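Local coordinates for alpha-1,2-Mannosidase (Trichoderma reesei, PDB 1HCU), which probably trims alpha-1,2-linked mannose residues from N-glycans as a calcium-dependent glycosyl hydrolase of family 47, at residues A[38-50]-A[442-454]. Residues are numbered along the deposited sequence; the frame is centred on the assembly and turned at random.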
loop_
_atom_site.group_PDB
_atom_site.type_symbol
_atom_site.label_atom_id
_atom_site.label_comp_id
_atom_site.label_asym_id
_atom_site.label_seq_id
_atom_site.Cartn_x
_atom_site.Cartn_y
_atom_site.Cartn_z
ATOM N N ASP A 38 2.881 -11.498 -15.309
ATOM C CA ASP A 38 2.789 -10.595 -14.167
ATOM C C ASP A 38 4.070 -9.907 -13.701
ATOM O O ASP A 38 4.111 -8.679 -13.603
ATOM C CB ASP A 38 2.144 -11.308 -12.971
ATOM C CG ASP A 38 0.742 -11.789 -13.268
ATOM O OD1 ASP A 38 -0.041 -11.036 -13.886
ATOM O OD2 ASP A 38 0.411 -12.925 -12.875
ATOM N N ASP A 39 5.110 -10.680 -13.406
ATOM C CA ASP A 39 6.345 -10.087 -12.902
ATOM C C ASP A 39 7.628 -10.553 -13.582
ATOM O O ASP A 39 7.722 -11.668 -14.088
ATOM C CB ASP A 39 6.474 -10.345 -11.397
ATOM C CG ASP A 39 5.274 -9.860 -10.611
ATOM O OD1 ASP A 39 5.000 -8.644 -10.619
ATOM O OD2 ASP A 39 4.601 -10.696 -9.981
ATOM N N LEU A 40 8.628 -9.682 -13.560
ATOM C CA LEU A 40 9.923 -9.973 -14.150
ATOM C C LEU A 40 10.953 -10.366 -13.095
ATOM O O LEU A 40 10.960 -9.838 -11.979
ATOM C CB LEU A 40 10.451 -8.753 -14.900
ATOM C CG LEU A 40 11.929 -8.828 -15.307
ATOM C CD1 LEU A 40 12.088 -9.682 -16.567
ATOM C CD2 LEU A 40 12.451 -7.415 -15.553
ATOM N N HIS A 41 11.809 -11.314 -13.461
ATOM C CA HIS A 41 12.896 -11.753 -12.600
ATOM C C HIS A 41 14.108 -11.222 -13.345
ATOM O O HIS A 41 14.624 -11.862 -14.263
ATOM C CB HIS A 41 12.916 -13.275 -12.493
ATOM C CG HIS A 41 11.718 -13.840 -11.796
ATOM N ND1 HIS A 41 11.537 -15.190 -11.598
ATOM C CD2 HIS A 41 10.639 -13.234 -11.246
ATOM C CE1 HIS A 41 10.400 -15.396 -10.958
ATOM N NE2 HIS A 41 9.836 -14.224 -10.733
ATOM N N PRO A 42 14.560 -10.017 -12.963
ATOM C CA PRO A 42 15.693 -9.262 -13.513
ATOM C C PRO A 42 17.037 -9.967 -13.711
ATOM O O PRO A 42 17.796 -9.597 -14.606
ATOM C CB PRO A 42 15.788 -8.054 -12.576
ATOM C CG PRO A 42 15.302 -8.602 -11.279
ATOM C CD PRO A 42 14.107 -9.420 -11.694
ATOM N N VAL A 43 17.343 -10.971 -12.895
ATOM C CA VAL A 43 18.617 -11.666 -13.045
ATOM C C VAL A 43 18.516 -12.805 -14.054
ATOM O O VAL A 43 19.208 -12.815 -15.077
ATOM C CB VAL A 43 19.114 -12.246 -11.714
ATOM C CG1 VAL A 43 20.524 -12.807 -11.900
ATOM C CG2 VAL A 43 19.102 -11.172 -10.637
ATOM N N SER A 44 17.646 -13.765 -13.765
ATOM C CA SER A 44 17.453 -14.898 -14.655
ATOM C C SER A 44 16.739 -14.446 -15.933
ATOM O O SER A 44 16.727 -15.157 -16.936
ATOM C CB SER A 44 16.619 -15.965 -13.944
ATOM O OG SER A 44 15.378 -15.427 -13.523
ATOM N N ASN A 45 16.158 -13.250 -15.888
ATOM C CA ASN A 45 15.405 -12.696 -17.011
ATOM C C ASN A 45 14.183 -13.562 -17.327
ATOM O O ASN A 45 13.741 -13.641 -18.467
ATOM C CB ASN A 45 16.296 -12.544 -18.252
ATOM C CG ASN A 45 17.066 -11.225 -18.269
ATOM O OD1 ASN A 45 18.096 -11.105 -18.933
ATOM N ND2 ASN A 45 16.558 -10.228 -17.554
ATOM N N SER A 46 13.648 -14.223 -16.306
ATOM C CA SER A 46 12.460 -15.054 -16.472
ATOM C C SER A 46 11.268 -14.298 -15.885
ATOM O O SER A 46 11.350 -13.097 -15.627
ATOM C CB SER A 46 12.621 -16.407 -15.771
ATOM O OG SER A 46 12.731 -16.254 -14.369
ATOM N N PHE A 47 10.167 -15.001 -15.663
ATOM C CA PHE A 47 8.968 -14.365 -15.142
ATOM C C PHE A 47 8.130 -15.314 -14.311
ATOM O O PHE A 47 8.447 -16.496 -14.179
ATOM C CB PHE A 47 8.114 -13.855 -16.304
ATOM C CG PHE A 47 7.732 -14.930 -17.289
ATOM C CD1 PHE A 47 6.782 -15.899 -16.962
ATOM C CD2 PHE A 47 8.338 -14.989 -18.536
ATOM C CE1 PHE A 47 6.444 -16.914 -17.866
ATOM C CE2 PHE A 47 8.011 -15.996 -19.449
ATOM C CZ PHE A 47 7.059 -16.961 -19.110
ATOM N N ASP A 48 7.052 -14.777 -13.752
ATOM C CA ASP A 48 6.121 -15.568 -12.968
ATOM C C ASP A 48 4.740 -14.970 -13.167
ATOM O O ASP A 48 4.604 -13.879 -13.733
ATOM C CB ASP A 48 6.497 -15.564 -11.480
ATOM C CG ASP A 48 6.217 -14.235 -10.790
ATOM O OD1 ASP A 48 7.147 -13.709 -10.139
ATOM O OD2 ASP A 48 5.076 -13.718 -10.874
ATOM N N ASP A 49 3.719 -15.694 -12.724
ATOM C CA ASP A 49 2.348 -15.216 -12.815
ATOM C C ASP A 49 1.638 -15.332 -11.458
ATOM O O ASP A 49 0.575 -15.949 -11.358
ATOM C CB ASP A 49 1.587 -15.990 -13.898
ATOM C CG ASP A 49 1.901 -15.489 -15.307
ATOM O OD1 ASP A 49 1.793 -14.266 -15.542
ATOM O OD2 ASP A 49 2.246 -16.313 -16.186
ATOM N N GLU A 50 2.235 -14.734 -10.421
ATOM C CA GLU A 50 1.673 -14.756 -9.061
ATOM C C GLU A 50 0.328 -14.051 -9.011
ATOM O O GLU A 50 -0.488 -14.306 -8.129
ATOM C CB GLU A 50 2.599 -14.051 -8.057
ATOM C CG GLU A 50 3.982 -14.656 -7.896
ATOM C CD GLU A 50 4.825 -13.929 -6.840
ATOM O OE1 GLU A 50 4.947 -12.680 -6.910
ATOM O OE2 GLU A 50 5.369 -14.609 -5.942
ATOM N N GLY A 442 23.846 -5.394 0.166
ATOM C CA GLY A 442 22.479 -5.875 0.041
ATOM C C GLY A 442 22.340 -7.372 0.268
ATOM O O GLY A 442 21.230 -7.890 0.386
ATOM N N GLY A 443 23.470 -8.070 0.312
ATOM C CA GLY A 443 23.460 -9.505 0.549
ATOM C C GLY A 443 23.118 -10.408 -0.620
ATOM O O GLY A 443 23.021 -11.621 -0.454
ATOM N N GLY A 444 22.944 -9.831 -1.804
ATOM C CA GLY A 444 22.607 -10.635 -2.963
ATOM C C GLY A 444 21.140 -10.502 -3.311
ATOM O O GLY A 444 20.281 -10.464 -2.423
ATOM N N ALA A 445 20.864 -10.426 -4.610
ATOM C CA ALA A 445 19.509 -10.292 -5.145
ATOM C C ALA A 445 18.784 -11.626 -5.112
ATOM O O ALA A 445 19.398 -12.665 -5.337
ATOM C CB ALA A 445 19.574 -9.790 -6.581
ATOM N N SER A 446 17.481 -11.601 -4.838
ATOM C CA SER A 446 16.698 -12.838 -4.800
ATOM C C SER A 446 15.983 -13.062 -6.131
ATOM O O SER A 446 15.133 -13.938 -6.253
ATOM C CB SER A 446 15.696 -12.820 -3.636
ATOM O OG SER A 446 14.929 -11.631 -3.597
ATOM N N ASP A 447 16.349 -12.253 -7.122
ATOM C CA ASP A 447 15.804 -12.344 -8.475
ATOM C C ASP A 447 14.284 -12.191 -8.584
ATOM O O ASP A 447 13.575 -13.123 -8.964
ATOM C CB ASP A 447 16.257 -13.667 -9.101
ATOM C CG ASP A 447 15.996 -13.732 -10.594
ATOM O OD1 ASP A 447 16.131 -12.690 -11.276
ATOM O OD2 ASP A 447 15.673 -14.833 -11.086
ATOM N N ASP A 448 13.785 -11.005 -8.258
ATOM C CA ASP A 448 12.353 -10.738 -8.334
ATOM C C ASP A 448 12.068 -9.239 -8.297
ATOM O O ASP A 448 12.710 -8.490 -7.570
ATOM C CB ASP A 448 11.618 -11.442 -7.192
ATOM C CG ASP A 448 10.132 -11.120 -7.174
ATOM O OD1 ASP A 448 9.435 -11.395 -8.176
ATOM O OD2 ASP A 448 9.662 -10.585 -6.149
ATOM N N MET A 449 11.110 -8.812 -9.109
ATOM C CA MET A 449 10.731 -7.410 -9.190
ATOM C C MET A 449 9.207 -7.315 -9.117
ATOM O O MET A 449 8.513 -7.397 -10.130
ATOM C CB MET A 449 11.263 -6.805 -10.498
ATOM C CG MET A 449 11.008 -5.314 -10.661
ATOM S SD MET A 449 12.101 -4.519 -11.905
ATOM C CE MET A 449 11.094 -4.613 -13.366
ATOM N N GLU A 450 8.700 -7.155 -7.900
ATOM C CA GLU A 450 7.267 -7.061 -7.653
ATOM C C GLU A 450 6.626 -5.887 -8.382
ATOM O O GLU A 450 7.261 -4.852 -8.596
ATOM C CB GLU A 450 7.018 -6.939 -6.154
ATOM C CG GLU A 450 7.434 -8.169 -5.376
ATOM C CD GLU A 450 6.413 -9.279 -5.458
ATOM O OE1 GLU A 450 6.745 -10.417 -5.065
ATOM O OE2 GLU A 450 5.273 -9.016 -5.904
ATOM N N SER A 451 5.356 -6.047 -8.742
ATOM C CA SER A 451 4.643 -4.999 -9.460
ATOM C C SER A 451 4.532 -3.679 -8.684
ATOM O O SER A 451 4.570 -2.606 -9.289
ATOM C CB SER A 451 3.248 -5.496 -9.882
ATOM O OG SER A 451 2.384 -5.667 -8.773
ATOM N N PHE A 452 4.404 -3.741 -7.357
ATOM C CA PHE A 452 4.297 -2.501 -6.587
ATOM C C PHE A 452 5.561 -1.627 -6.698
ATOM O O PHE A 452 5.574 -0.472 -6.276
ATOM C CB PHE A 452 3.936 -2.791 -5.119
ATOM C CG PHE A 452 4.805 -3.827 -4.456
ATOM C CD1 PHE A 452 6.149 -3.581 -4.235
ATOM C CD2 PHE A 452 4.261 -5.034 -4.018
ATOM C CE1 PHE A 452 6.948 -4.511 -3.586
ATOM C CE2 PHE A 452 5.054 -5.978 -3.366
ATOM C CZ PHE A 452 6.403 -5.714 -3.147
ATOM N N TRP A 453 6.626 -2.179 -7.273
ATOM C CA TRP A 453 7.839 -1.396 -7.479
ATOM C C TRP A 453 7.417 -0.318 -8.483
ATOM O O TRP A 453 7.710 0.864 -8.301
ATOM C CB TRP A 453 8.940 -2.281 -8.054
ATOM C CG TRP A 453 10.148 -1.554 -8.580
ATOM C CD1 TRP A 453 10.646 -1.620 -9.849
ATOM C CD2 TRP A 453 11.048 -0.710 -7.842
ATOM N NE1 TRP A 453 11.798 -0.876 -9.950
ATOM C CE2 TRP A 453 12.068 -0.308 -8.734
ATOM C CE3 TRP A 453 11.092 -0.260 -6.515
ATOM C CZ2 TRP A 453 13.123 0.522 -8.343
ATOM C CZ3 TRP A 453 12.140 0.567 -6.125
ATOM C CH2 TRP A 453 13.144 0.949 -7.040
ATOM N N PHE A 454 6.694 -0.737 -9.521
ATOM C CA PHE A 454 6.199 0.170 -10.552
ATOM C C PHE A 454 5.117 1.119 -10.044
ATOM O O PHE A 454 5.167 2.325 -10.284
ATOM C CB PHE A 454 5.589 -0.604 -11.729
ATOM C CG PHE A 454 6.595 -1.258 -12.621
ATOM C CD1 PHE A 454 6.732 -2.643 -12.637
ATOM C CD2 PHE A 454 7.403 -0.493 -13.457
ATOM C CE1 PHE A 454 7.656 -3.256 -13.470
ATOM C CE2 PHE A 454 8.332 -1.096 -14.294
ATOM C CZ PHE A 454 8.461 -2.479 -14.302
HETATM O O HOH W 1 7.956 -7.028 -12.863
HETATM O O HOH W 2 6.846 -11.355 -8.386
#
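With CG swung opposite its backbone N (chi1 -168°), D447 lays its carboxylate against the turn at V43 and S44, where S44 OG, tucked between its own backbone N and carbonyl carbon (chi1 57°), meets it. S44 OG donates to D447 OD2 at 2.5 Å on the syn side of that oxygen. V43 N reaches D447 OD1 at 2.7 Å, nearly in line with the C-O bond, while S44 N comes to D447 OD1 at 3.1 Å from above the carboxylate plane, on the same face as V43 N. One carboxylate thus ties down the turn that joins strands 39-41 and 46-48; an alanine in place of D447 would probably leave V43 N and S44 N without their acceptor and S44 OG freer to rotate. The H41 ring carries D447 O over one face, near the rim, and directs NE2 to D48 OD1 at 2.8 Å on the next strand, which helps fix its rotation. Acidic groups crowd the other end of the contact: E50 OE1 and E450 OE1 lie 3.4 Å apart, two acceptors with no hydrogen bond between them. Water 2 sits between E50 OE1 and D448 OD1 and bridges these two carboxylates. L40 CD2 packs on M449 CE at 3.8 Å, and water 1 links L40 N to M449 O. The contact thus holds the 39-41/46-48 hairpin against the loop leading into helix 451-465; the side chain of E450, at the end of that loop, is about 8 Å from that of E100, a predicted proton donor. L40 also rests on A29 and F33 of helix 13-33, while S451 OG hydrogen-bonds with D60 of helix 56-67 and R104 of helix 98-117.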